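Local coordinates for Lmo0181 protein (PDB 5F7V) that binds the cyclic glucose tetrasaccharide cycloalternan as the extracellular, lipid-attached substrate-binding component of what is probably an ABC sugar transporter, at residues Y121-S126 / K299-M304; F182-A187 / Q268-N273; P226-L231 / K374-D379; Q331-A336 / D340-V345. All blocks are in the same frame, centred on the assembly; numbering follows the deposited sequence.

Contact 1 (Y121-S126 / K299-M304)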
loop_
_atom_site.group_PDB
_atom_site.type_symbol
_atom_site.label_atom_id
_atom_site.label_comp_id
_atom_site.label_asym_id
_atom_site.label_seq_id
_atom_site.Cartn_x
_atom_site.Cartn_y
_atom_site.Cartn_z
ATOM N N TYR A 121 -7.623 -7.963 16.332
ATOM C CA TYR A 121 -8.410 -8.786 15.408
ATOM C C TYR A 121 -7.618 -9.242 14.176
ATOM O O TYR A 121 -8.165 -9.830 13.219
ATOM C CB TYR A 121 -9.676 -8.071 14.946
ATOM C CG TYR A 121 -10.815 -8.030 15.921
ATOM C CD1 TYR A 121 -11.732 -9.072 16.034
ATOM C CD2 TYR A 121 -10.978 -6.924 16.711
ATOM C CE1 TYR A 121 -12.792 -9.030 16.912
ATOM C CE2 TYR A 121 -12.028 -6.856 17.606
ATOM C CZ TYR A 121 -12.933 -7.900 17.699
ATOM O OH TYR A 121 -14.001 -7.823 18.568
ATOM N N GLY A 122 -6.315 -8.994 14.182
ATOM C CA GLY A 122 -5.463 -9.496 13.096
ATOM C C GLY A 122 -4.051 -9.542 13.610
ATOM O O GLY A 122 -3.731 -8.827 14.543
ATOM N N MET A 123 -3.234 -10.395 13.015
ATOM C CA MET A 123 -1.789 -10.424 13.263
ATOM C C MET A 123 -1.070 -9.764 12.104
ATOM O O MET A 123 -1.238 -10.118 10.954
ATOM C CB MET A 123 -1.332 -11.869 13.416
ATOM C CG MET A 123 -1.972 -12.570 14.594
ATOM S SD MET A 123 -1.434 -11.970 16.222
ATOM C CE MET A 123 0.022 -12.951 16.515
ATOM N N VAL A 124 -0.228 -8.796 12.456
ATOM C CA VAL A 124 0.445 -8.028 11.420
ATOM C C VAL A 124 1.458 -8.876 10.688
ATOM O O VAL A 124 2.281 -9.560 11.292
ATOM C CB VAL A 124 1.098 -6.750 11.978
ATOM C CG1 VAL A 124 2.105 -7.043 13.084
ATOM C CG2 VAL A 124 1.730 -5.979 10.840
ATOM N N GLU A 125 1.385 -8.844 9.372
ATOM C CA GLU A 125 2.193 -9.674 8.483
ATOM C C GLU A 125 3.331 -8.900 7.841
ATOM O O GLU A 125 4.444 -9.424 7.678
ATOM C CB GLU A 125 1.257 -10.241 7.398
ATOM C CG GLU A 125 1.957 -11.035 6.348
ATOM C CD GLU A 125 1.195 -11.146 5.060
ATOM O OE1 GLU A 125 0.088 -10.483 4.972
ATOM O OE2 GLU A 125 1.686 -11.853 4.185
ATOM N N SER A 126 3.078 -7.668 7.446
ATOM C CA SER A 126 4.095 -6.871 6.779
ATOM C C SER A 126 3.712 -5.407 6.844
ATOM O O SER A 126 2.574 -5.046 7.133
ATOM C CB SER A 126 4.286 -7.287 5.328
ATOM O OG SER A 126 3.169 -6.974 4.520
ATOM N N LYS A 299 -2.204 -20.097 14.568
ATOM C CA LYS A 299 -0.784 -20.473 14.555
ATOM C C LYS A 299 -0.137 -20.032 13.240
ATOM O O LYS A 299 1.003 -19.564 13.211
ATOM C CB LYS A 299 -0.601 -21.962 14.732
ATOM C CG LYS A 299 -0.799 -22.417 16.161
ATOM C CD LYS A 299 -0.650 -23.926 16.183
ATOM C CE LYS A 299 -0.901 -24.493 17.532
ATOM N NZ LYS A 299 0.015 -23.898 18.521
ATOM N N PHE A 300 -0.850 -20.188 12.136
ATOM C CA PHE A 300 -0.326 -19.723 10.863
ATOM C C PHE A 300 -0.213 -18.187 10.855
ATOM O O PHE A 300 0.830 -17.652 10.420
ATOM C CB PHE A 300 -1.231 -20.191 9.724
ATOM C CG PHE A 300 -0.747 -19.712 8.379
ATOM C CD1 PHE A 300 0.445 -20.202 7.873
ATOM C CD2 PHE A 300 -1.413 -18.700 7.686
ATOM C CE1 PHE A 300 0.930 -19.740 6.653
ATOM C CE2 PHE A 300 -0.948 -18.266 6.476
ATOM C CZ PHE A 300 0.224 -18.767 5.963
ATOM N N ALA A 301 -1.229 -17.455 11.322
ATOM C CA ALA A 301 -1.139 -16.007 11.408
ATOM C C ALA A 301 0.020 -15.535 12.252
ATOM O O ALA A 301 0.717 -14.567 11.904
ATOM C CB ALA A 301 -2.460 -15.409 11.913
ATOM N N SER A 302 0.219 -16.197 13.391
ATOM C CA SER A 302 1.296 -15.862 14.303
ATOM C C SER A 302 2.654 -16.126 13.660
ATOM O O SER A 302 3.576 -15.319 13.777
ATOM C CB SER A 302 1.123 -16.622 15.621
ATOM O OG SER A 302 2.173 -16.243 16.509
ATOM N N PHE A 303 2.803 -17.269 12.997
ATOM C CA PHE A 303 4.014 -17.591 12.241
ATOM C C PHE A 303 4.340 -16.495 11.223
ATOM O O PHE A 303 5.455 -15.987 11.128
ATOM C CB PHE A 303 3.842 -18.972 11.550
ATOM C CG PHE A 303 4.948 -19.345 10.604
ATOM C CD1 PHE A 303 4.897 -18.955 9.271
ATOM C CD2 PHE A 303 6.032 -20.101 11.035
ATOM C CE1 PHE A 303 5.927 -19.300 8.395
ATOM C CE2 PHE A 303 7.043 -20.446 10.135
ATOM C CZ PHE A 303 6.983 -20.050 8.818
ATOM N N MET A 304 3.363 -16.124 10.428
ATOM C CA MET A 304 3.567 -15.132 9.393
ATOM C C MET A 304 3.924 -13.821 10.059
ATOM O O MET A 304 4.717 -13.075 9.495
ATOM C CB MET A 304 2.309 -14.985 8.546
ATOM C CG MET A 304 2.055 -16.154 7.639
ATOM S SD MET A 304 3.230 -16.365 6.313
ATOM C CE MET A 304 2.599 -15.169 5.106
HETATM O O HOH W 1 0.463 -12.359 10.022
#
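Met123 and Ala301 join the long strand 119-135 to helix 294-306 in a buried helix-on-sheet contact of the solute-binding fold. The strand 123-126 passes the helix segment at 7.4 Å between axes, its direction turned 45° from that of the helix. Met123 lies against one turn of the helix: CG meets CB of Ala301 at 3.9 Å, and the chain, bent at both chi2 and chi3, brings CE over to CA and OG of Ser302. The Ser302 hydroxyl itself is hydrogen-bonded to Asp98.

No direct hydrogen bond crosses between the segments. A water does the bridging instead, donating to Met123 O at 3.0 Å and to Ala301 O at 2.9 Å, so that one molecule links a strand carbonyl and a helix carbonyl.

The strand is irregular here: Glu125 and Ser126 both face Asn283 of the neighbouring antiparallel strand 278-287, a classic beta bulge. The side chains of Glu125, within the bulge, and Met304 run side by side in the same direction. With CG of Glu125 anti to its backbone nitrogen (chi1 176°) and the chain extended, the carboxylate reaches the end of Met304, where OE2 touches the methyl CE at 3.6 Å. That same oxygen forms a salt bridge with Arg314 of helix 308-316, while Ser126 OG is hydrogen-bonded to Glu320 OE1. The Glu125 side chain lies about 8 Å from a bound glucose unit of cycloalternan. On the helix, Met304 CG also rests 3.6 Å above the Phe300 ring, toward its rim, and Met304 packs further on Leu29 and Met32 of helix 27-39.

Contact 2 (F182-A187 / Q268-N273)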
loop_
_atom_site.group_PDB
_atom_site.type_symbol
_atom_site.label_atom_id
_atom_site.label_comp_id
_atom_site.label_asym_id
_atom_site.label_seq_id
_atom_site.Cartn_x
_atom_site.Cartn_y
_atom_site.Cartn_z
ATOM N N PHE A 182 -4.251 10.345 -2.750
ATOM C CA PHE A 182 -4.592 11.739 -2.422
ATOM C C PHE A 182 -4.561 12.044 -0.955
ATOM O O PHE A 182 -4.247 13.178 -0.625
ATOM C CB PHE A 182 -5.968 12.050 -2.972
ATOM C CG PHE A 182 -6.270 13.524 -2.926
ATOM C CD1 PHE A 182 -5.484 14.410 -3.658
ATOM C CD2 PHE A 182 -7.282 14.038 -2.153
ATOM C CE1 PHE A 182 -5.705 15.767 -3.635
ATOM C CE2 PHE A 182 -7.509 15.399 -2.121
ATOM C CZ PHE A 182 -6.707 16.253 -2.849
ATOM N N TYR A 183 -4.851 11.100 -0.063
ATOM C CA TYR A 183 -4.780 11.534 1.346
ATOM C C TYR A 183 -3.337 11.909 1.680
ATOM O O TYR A 183 -3.088 12.771 2.514
ATOM C CB TYR A 183 -5.379 10.551 2.346
ATOM C CG TYR A 183 -4.706 9.213 2.547
ATOM C CD1 TYR A 183 -3.635 9.073 3.397
ATOM C CD2 TYR A 183 -5.147 8.068 1.904
ATOM C CE1 TYR A 183 -3.049 7.845 3.640
ATOM C CE2 TYR A 183 -4.585 6.835 2.127
ATOM C CZ TYR A 183 -3.524 6.746 2.979
ATOM O OH TYR A 183 -2.979 5.512 3.224
ATOM N N LYS A 184 -2.368 11.240 1.055
ATOM C CA LYS A 184 -0.953 11.619 1.194
ATOM C C LYS A 184 -0.620 12.939 0.511
ATOM O O LYS A 184 0.008 13.799 1.107
ATOM C CB LYS A 184 -0.110 10.493 0.646
ATOM C CG LYS A 184 1.367 10.809 0.594
ATOM C CD LYS A 184 2.204 9.774 -0.131
ATOM C CE LYS A 184 1.869 9.637 -1.615
ATOM N NZ LYS A 184 2.590 8.478 -2.204
ATOM N N VAL A 185 -0.982 13.079 -0.755
ATOM C CA VAL A 185 -0.638 14.296 -1.506
ATOM C C VAL A 185 -1.327 15.524 -0.912
ATOM O O VAL A 185 -0.725 16.596 -0.831
ATOM C CB VAL A 185 -0.918 14.105 -3.021
ATOM C CG1 VAL A 185 -0.583 15.367 -3.769
ATOM C CG2 VAL A 185 -0.039 12.970 -3.534
ATOM N N ALA A 186 -2.565 15.353 -0.445
ATOM C CA ALA A 186 -3.221 16.449 0.318
ATOM C C ALA A 186 -2.417 16.842 1.545
ATOM O O ALA A 186 -2.180 18.032 1.783
ATOM C CB ALA A 186 -4.620 16.024 0.717
ATOM N N ALA A 187 -1.931 15.835 2.274
ATOM C CA ALA A 187 -1.114 16.133 3.458
ATOM C C ALA A 187 0.184 16.815 3.122
ATOM O O ALA A 187 0.688 17.603 3.923
ATOM C CB ALA A 187 -0.854 14.839 4.216
ATOM N N GLN A 268 14.039 7.415 -3.991
ATOM C CA GLN A 268 14.140 8.598 -3.142
ATOM C C GLN A 268 12.866 8.823 -2.348
ATOM O O GLN A 268 11.800 8.409 -2.744
ATOM C CB GLN A 268 14.464 9.842 -4.001
ATOM C CG GLN A 268 14.824 11.108 -3.233
ATOM C CD GLN A 268 15.950 10.868 -2.271
ATOM O OE1 GLN A 268 15.733 10.556 -1.112
ATOM N NE2 GLN A 268 17.186 11.023 -2.763
ATOM N N VAL A 269 13.020 9.467 -1.195
ATOM C CA VAL A 269 11.855 9.970 -0.447
ATOM C C VAL A 269 11.024 10.878 -1.307
ATOM O O VAL A 269 11.576 11.728 -2.003
ATOM C CB VAL A 269 12.318 10.734 0.805
ATOM C CG1 VAL A 269 11.110 11.212 1.625
ATOM C CG2 VAL A 269 13.248 9.908 1.678
ATOM N N GLU A 270 9.705 10.688 -1.312
ATOM C CA GLU A 270 8.851 11.546 -2.145
ATOM C C GLU A 270 8.880 13.016 -1.721
ATOM O O GLU A 270 8.918 13.322 -0.513
ATOM C CB GLU A 270 7.430 11.045 -2.107
ATOM C CG GLU A 270 7.249 9.655 -2.694
ATOM C CD GLU A 270 5.755 9.390 -2.774
ATOM O OE1 GLU A 270 5.161 9.045 -1.746
ATOM O OE2 GLU A 270 5.145 9.502 -3.859
ATOM N N ALA A 271 8.792 13.881 -2.713
ATOM C CA ALA A 271 8.714 15.328 -2.458
ATOM C C ALA A 271 7.351 15.766 -1.935
ATOM O O ALA A 271 6.332 15.278 -2.384
ATOM C CB ALA A 271 9.032 16.073 -3.743
ATOM N N GLY A 272 7.322 16.717 -1.018
ATOM C CA GLY A 272 6.094 17.379 -0.593
ATOM C C GLY A 272 6.073 18.811 -1.045
ATOM O O GLY A 272 6.835 19.231 -1.898
ATOM N N ASN A 273 5.178 19.561 -0.435
ATOM C CA ASN A 273 5.034 20.987 -0.739
ATOM C C ASN A 273 5.178 21.792 0.521
ATOM O O ASN A 273 6.309 22.214 0.813
ATOM C CB ASN A 273 3.776 21.303 -1.537
ATOM C CG ASN A 273 3.904 22.633 -2.263
ATOM O OD1 ASN A 273 4.983 22.979 -2.760
ATOM N ND2 ASN A 273 2.846 23.387 -2.331
#
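Lys184 and Glu270 meet at about a right angle, the lysine reaching out from helix 179-187 and the glutamate from the loop that follows strand 265-268. Their meeting point is a buried salt bridge, with Lys184 NZ donating to Glu270 OE1 at 2.7 Å. The ammonium lies on the syn side of OE1, the side of the second oxygen, and OE2 is consequently only 3.2 Å from NZ. The carboxylate is therefore approached unevenly, one oxygen close and the other farther off.

The aliphatic end of the lysine follows the same oxygen: CE is 3.3 Å and CD 3.4 Å from Glu270 OE1. Lys184 leaves its helix with CG turned away from the backbone N (chi1 174°) and bends at chi3, a turn that directs its last atoms to the carboxylate. Glu270 is extended beyond CG, spanning the distance from its loop toward the helix.

In this periplasmic-binding-protein fold the pair joins two residues 86 positions apart in the chain, close to the sugar: the Lys184 side chain is about 6 Å from a bound glucose unit. Both charges have second partners. Lys184 NZ also forms a salt bridge with Glu181 of its own helix, and Glu270 OE2 is hydrogen-bonded to His249 ND1, so OE1 takes the lysine's hydrogen bond and OE2 pairs with the histidine. Two acidic groups around the lysine would be expected to favour its charged form, and the His249 bond helps fix the rotation of the Glu270 carboxylate. Val130 of strand 119-135 touches the side chains of both Lys184 and Glu270.

Contact 3 (P226-L231 / K374-D379)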
loop_
_atom_site.group_PDB
_atom_site.type_symbol
_atom_site.label_atom_id
_atom_site.label_comp_id
_atom_site.label_asym_id
_atom_site.label_seq_id
_atom_site.Cartn_x
_atom_site.Cartn_y
_atom_site.Cartn_z
ATOM N N PRO A 226 1.679 9.894 -18.102
ATOM C CA PRO A 226 0.767 9.246 -19.042
ATOM C C PRO A 226 -0.687 9.313 -18.564
ATOM O O PRO A 226 -0.961 9.169 -17.357
ATOM C CB PRO A 226 1.307 7.815 -19.103
ATOM C CG PRO A 226 2.024 7.624 -17.811
ATOM C CD PRO A 226 2.661 8.947 -17.531
ATOM N N SER A 227 -1.613 9.530 -19.485
ATOM C CA SER A 227 -3.021 9.608 -19.158
ATOM C C SER A 227 -3.650 8.243 -19.087
ATOM O O SER A 227 -3.036 7.262 -19.487
ATOM C CB SER A 227 -3.733 10.372 -20.230
ATOM O OG SER A 227 -3.762 9.610 -21.412
ATOM N N PRO A 228 -4.927 8.171 -18.680
ATOM C CA PRO A 228 -5.599 6.889 -18.717
ATOM C C PRO A 228 -5.610 6.256 -20.099
ATOM O O PRO A 228 -5.406 5.033 -20.252
ATOM C CB PRO A 228 -7.013 7.235 -18.229
ATOM C CG PRO A 228 -6.764 8.288 -17.211
ATOM C CD PRO A 228 -5.673 9.134 -17.838
ATOM N N ALA A 229 -5.798 7.072 -21.116
ATOM C CA ALA A 229 -5.728 6.626 -22.516
ATOM C C ALA A 229 -4.336 6.042 -22.795
ATOM O O ALA A 229 -4.221 4.961 -23.345
ATOM C CB ALA A 229 -6.034 7.769 -23.478
ATOM N N ASP A 230 -3.275 6.744 -22.392
ATOM C CA ASP A 230 -1.928 6.214 -22.611
ATOM C C ASP A 230 -1.694 4.879 -21.884
ATOM O O ASP A 230 -0.920 4.017 -22.339
ATOM C CB ASP A 230 -0.886 7.230 -22.117
ATOM C CG ASP A 230 -0.926 8.581 -22.835
ATOM O OD1 ASP A 230 -1.138 8.608 -24.069
ATOM O OD2 ASP A 230 -0.683 9.633 -22.219
ATOM N N LEU A 231 -2.325 4.694 -20.733
ATOM C CA LEU A 231 -2.168 3.501 -19.905
ATOM C C LEU A 231 -3.211 2.413 -20.170
ATOM O O LEU A 231 -3.123 1.356 -19.530
ATOM C CB LEU A 231 -2.279 3.900 -18.438
ATOM C CG LEU A 231 -1.172 4.759 -17.882
ATOM C CD1 LEU A 231 -1.542 5.384 -16.552
ATOM C CD2 LEU A 231 0.085 3.921 -17.756
ATOM N N LYS A 374 -12.427 11.217 -14.185
ATOM C CA LYS A 374 -13.105 12.162 -15.074
ATOM C C LYS A 374 -12.244 13.402 -15.258
ATOM O O LYS A 374 -12.261 13.975 -16.346
ATOM C CB LYS A 374 -14.483 12.583 -14.553
ATOM C CG LYS A 374 -15.553 11.510 -14.622
ATOM C CD LYS A 374 -16.826 11.964 -13.938
ATOM C CE LYS A 374 -17.828 10.860 -13.731
ATOM N NZ LYS A 374 -19.008 11.413 -13.020
ATOM N N VAL A 375 -11.528 13.878 -14.243
ATOM C CA VAL A 375 -10.653 15.040 -14.475
ATOM C C VAL A 375 -9.551 14.670 -15.445
ATOM O O VAL A 375 -9.269 15.408 -16.383
ATOM C CB VAL A 375 -10.037 15.512 -13.149
ATOM C CG1 VAL A 375 -9.171 16.736 -13.410
ATOM C CG2 VAL A 375 -11.115 15.766 -12.102
ATOM N N LEU A 376 -8.974 13.506 -15.245
ATOM C CA LEU A 376 -7.864 13.078 -16.134
ATOM C C LEU A 376 -8.260 12.894 -17.573
ATOM O O LEU A 376 -7.419 13.088 -18.437
ATOM C CB LEU A 376 -7.234 11.777 -15.627
ATOM C CG LEU A 376 -6.597 11.798 -14.230
ATOM C CD1 LEU A 376 -5.992 10.438 -13.985
ATOM C CD2 LEU A 376 -5.571 12.913 -14.169
ATOM N N ASN A 377 -9.533 12.567 -17.822
ATOM C CA ASN A 377 -10.037 12.350 -19.166
ATOM C C ASN A 377 -10.609 13.617 -19.778
ATOM O O ASN A 377 -11.083 13.592 -20.915
ATOM C CB ASN A 377 -11.100 11.252 -19.147
ATOM C CG ASN A 377 -10.532 9.877 -18.863
ATOM O OD1 ASN A 377 -9.370 9.604 -19.134
ATOM N ND2 ASN A 377 -11.379 8.977 -18.374
ATOM N N GLY A 378 -10.566 14.734 -19.058
ATOM C CA GLY A 378 -11.113 15.949 -19.629
ATOM C C GLY A 378 -12.608 16.065 -19.557
ATOM O O GLY A 378 -13.200 16.727 -20.407
ATOM N N ASP A 379 -13.242 15.401 -18.587
ATOM C CA ASP A 379 -14.683 15.467 -18.372
ATOM C C ASP A 379 -15.023 16.262 -17.152
ATOM O O ASP A 379 -16.203 16.534 -16.928
ATOM C CB ASP A 379 -15.284 14.063 -18.220
ATOM C CG ASP A 379 -15.109 13.227 -19.461
ATOM O OD1 ASP A 379 -15.623 13.604 -20.497
ATOM O OD2 ASP A 379 -14.389 12.187 -19.410
HETATM O O HOH W 2 -7.395 9.691 -21.071
#
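A proline ring, rather than a polar side chain, meets an amide oxygen here: Asn377 OD1 lies 3.5 Å from both CB and CG of Pro228, without a direct hydrogen bond between the segments. The same oxygen accepts from a water at 2.8 Å, and that water accepts in turn from Ala229 N at 3.1 Å, linking the two segments through a single molecule. Leu376 adds the apolar part, its CB 3.8 Å from Pro228 CD and its side chain crossing the proline at about a right angle.

Each partner sits at a helix end. Pro228 opens the short helix about 228-231, whose start is closed by a capping box: Asp230 N donates to Ser227 OG at 3.1 Å, and Ser227 N returns a bond to Asp230 OD2 at 2.9 Å. Leu376 is in the last turn of helix 361-376 and Asn377 follows it; Gly378, with positive phi (80°), completes a Schellman motif through bonds from Gly378 N to Val375 O and from Asp379 N to Lys374 O. Helix 206-220 lies beneath both, Val219 touching Ser227 and Leu376, while Pro226 rests on Trp171 and Ser174 of strand 171-174.

Contact 4 (Q331-A336 / D340-V345)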
loop_
_atom_site.group_PDB
_atom_site.type_symbol
_atom_site.label_atom_id
_atom_site.label_comp_id
_atom_site.label_asym_id
_atom_site.label_seq_id
_atom_site.Cartn_x
_atom_site.Cartn_y
_atom_site.Cartn_z
ATOM N N GLN A 331 19.169 -6.040 8.303
ATOM C CA GLN A 331 20.405 -5.665 7.618
ATOM C C GLN A 331 20.509 -6.142 6.173
ATOM O O GLN A 331 20.921 -5.324 5.347
ATOM C CB GLN A 331 21.623 -6.131 8.415
ATOM C CG GLN A 331 22.944 -5.506 7.960
ATOM C CD GLN A 331 22.920 -3.983 8.000
ATOM O OE1 GLN A 331 22.501 -3.385 8.982
ATOM N NE2 GLN A 331 23.356 -3.340 6.930
ATOM N N PRO A 332 20.159 -7.399 5.837
ATOM C CA PRO A 332 20.272 -7.795 4.428
ATOM C C PRO A 332 19.404 -6.928 3.514
ATOM O O PRO A 332 19.768 -6.724 2.353
ATOM C CB PRO A 332 19.864 -9.280 4.439
ATOM C CG PRO A 332 20.160 -9.747 5.823
ATOM C CD PRO A 332 19.822 -8.562 6.692
ATOM N N TYR A 333 18.277 -6.403 3.994
ATOM C CA TYR A 333 17.472 -5.485 3.181
ATOM C C TYR A 333 18.182 -4.184 2.896
ATOM O O TYR A 333 18.055 -3.632 1.805
ATOM C CB TYR A 333 16.138 -5.218 3.884
ATOM C CG TYR A 333 15.129 -4.470 3.064
ATOM C CD1 TYR A 333 15.128 -3.083 2.982
ATOM C CD2 TYR A 333 14.157 -5.142 2.334
ATOM C CE1 TYR A 333 14.192 -2.406 2.234
ATOM C CE2 TYR A 333 13.219 -4.476 1.563
ATOM C CZ TYR A 333 13.236 -3.106 1.518
ATOM O OH TYR A 333 12.324 -2.418 0.775
ATOM N N LEU A 334 18.905 -3.673 3.873
ATOM C CA LEU A 334 19.682 -2.439 3.680
ATOM C C LEU A 334 20.863 -2.689 2.728
ATOM O O LEU A 334 21.255 -1.778 1.980
ATOM C CB LEU A 334 20.211 -1.927 5.021
ATOM C CG LEU A 334 19.193 -1.252 5.925
ATOM C CD1 LEU A 334 19.848 -1.043 7.278
ATOM C CD2 LEU A 334 18.725 0.042 5.254
ATOM N N ASP A 335 21.395 -3.907 2.705
ATOM C CA ASP A 335 22.568 -4.204 1.899
ATOM C C ASP A 335 22.234 -4.677 0.497
ATOM O O ASP A 335 23.101 -4.735 -0.385
ATOM C CB ASP A 335 23.419 -5.270 2.604
ATOM C CG ASP A 335 24.072 -4.759 3.894
ATOM O OD1 ASP A 335 24.182 -3.530 4.081
ATOM O OD2 ASP A 335 24.492 -5.576 4.724
ATOM N N ALA A 336 20.977 -5.024 0.284
ATOM C CA ALA A 336 20.528 -5.521 -1.007
ATOM C C ALA A 336 20.399 -4.401 -2.034
ATOM O O ALA A 336 20.138 -3.235 -1.725
ATOM C CB ALA A 336 19.173 -6.202 -0.829
ATOM N N ASP A 340 19.967 0.972 -4.700
ATOM C CA ASP A 340 21.011 1.268 -3.725
ATOM C C ASP A 340 20.516 2.014 -2.511
ATOM O O ASP A 340 20.970 1.738 -1.384
ATOM C CB ASP A 340 22.131 2.087 -4.366
ATOM C CG ASP A 340 23.012 1.292 -5.322
ATOM O OD1 ASP A 340 23.238 0.089 -5.131
ATOM O OD2 ASP A 340 23.537 1.910 -6.263
ATOM N N ASN A 341 19.600 2.972 -2.706
ATOM C CA ASN A 341 19.239 3.876 -1.602
ATOM C C ASN A 341 18.119 3.315 -0.744
ATOM O O ASN A 341 17.078 3.934 -0.574
ATOM C CB ASN A 341 18.874 5.229 -2.176
ATOM C CG ASN A 341 18.721 6.282 -1.107
ATOM O OD1 ASN A 341 19.314 6.171 -0.028
ATOM N ND2 ASN A 341 17.926 7.309 -1.379
ATOM N N ARG A 342 18.363 2.118 -0.199
ATOM C CA ARG A 342 17.436 1.450 0.694
ATOM C C ARG A 342 17.095 2.323 1.913
ATOM O O ARG A 342 15.963 2.251 2.416
ATOM C CB ARG A 342 18.026 0.101 1.143
ATOM C CG ARG A 342 18.294 -0.938 0.055
ATOM C CD ARG A 342 17.005 -1.401 -0.544
ATOM N NE ARG A 342 17.142 -2.408 -1.604
ATOM C CZ ARG A 342 16.698 -3.657 -1.553
ATOM N NH1 ARG A 342 16.114 -4.109 -0.458
ATOM N NH2 ARG A 342 16.779 -4.417 -2.639
ATOM N N GLU A 343 18.029 3.182 2.336
ATOM C CA GLU A 343 17.738 4.058 3.479
ATOM C C GLU A 343 16.560 4.976 3.218
ATOM O O GLU A 343 15.904 5.348 4.190
ATOM C CB GLU A 343 18.958 4.832 3.981
ATOM C CG GLU A 343 19.977 4.018 4.729
ATOM C CD GLU A 343 19.633 3.544 6.144
ATOM O OE1 GLU A 343 18.483 3.692 6.643
ATOM O OE2 GLU A 343 20.590 2.994 6.760
ATOM N N ALA A 344 16.248 5.312 1.968
ATOM C CA ALA A 344 15.073 6.143 1.709
ATOM C C ALA A 344 13.799 5.508 2.237
ATOM O O ALA A 344 12.877 6.220 2.636
ATOM C CB ALA A 344 14.893 6.421 0.222
ATOM N N VAL A 345 13.706 4.178 2.251
ATOM C CA VAL A 345 12.517 3.497 2.744
ATOM C C VAL A 345 12.325 3.816 4.225
ATOM O O VAL A 345 11.212 4.100 4.667
ATOM C CB VAL A 345 12.663 1.973 2.498
ATOM C CG1 VAL A 345 11.496 1.223 3.119
ATOM C CG2 VAL A 345 12.808 1.612 1.017
#
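Arg342 is the first residue of segment 340-345 to engage Tyr333 and Ala336, and it carries most of the contact. Its chain bends at chi2 (-66°), bringing the guanidinium over one face of the tyrosine ring, NH1 first. NH1 stands 3.4 Å above the ring plane, over its centre, and CZ is 4.6 Å from the centroid, only 6° off the ring normal: a cation-pi contact over the face. The two planes are 72° apart, so the arginine presents one nitrogen to the ring instead of lying flat on it. Ala336 CB covers one face of the guanidinium, 3.5 Å from NH2.

The polar end of Arg342 is held from outside the two segments: NH2 is hydrogen-bonded to Pro338 O, NE to Pro339 O and NH1 to Asn318 OD1. With three separate acceptors the group is fixed in rotation; the two proline carbonyls belong to the loop joining the helices, and Asn318 comes from a separate loop.

Glu343 follows, crossing Leu334 obliquely; its CD meets Leu334 CD2 at 3.7 Å, methyl against carboxylate carbon. Val345 then closes the contact from the side, CG2 lying near the plane of the Tyr333 ring at its edge, 4.1 Å from OH. The tyrosine is thus approached by a cation over one face and a methyl group at its rim.

Helices 327-335 and 343-347 follow one another in the chain, joined by a short loop. Tyr333 is also packed on Phe255 of helix 255-258, on Ile315 of helix 308-316 and on Phe346, and Asn341 ND2 is hydrogen-bonded to Val267 O of strand 265-268.

Overall arrangement
Contacts 1 and 2 lie on opposite sides of the chain's centre, their centres 30 Å apart, and both come near bound cycloalternan: the side chains of Lys184 in contact 2 and Glu125 in contact 1 are the nearer to a glucose unit. Contacts 3 and 4 are farther from the sugar, the side chains of Leu376 and Tyr333 being about 11 and 12 Å from a glucose unit. Only contacts 2 and 4 touch, Val269 CG2 meeting Ala344 O at 3.8 Å, although their centres are 21 Å apart. Along the chain contact 2 lies inside the loop closed by contact 1, contact 4 inside that closed by contact 3, while contact 3 crosses both 1 and 2.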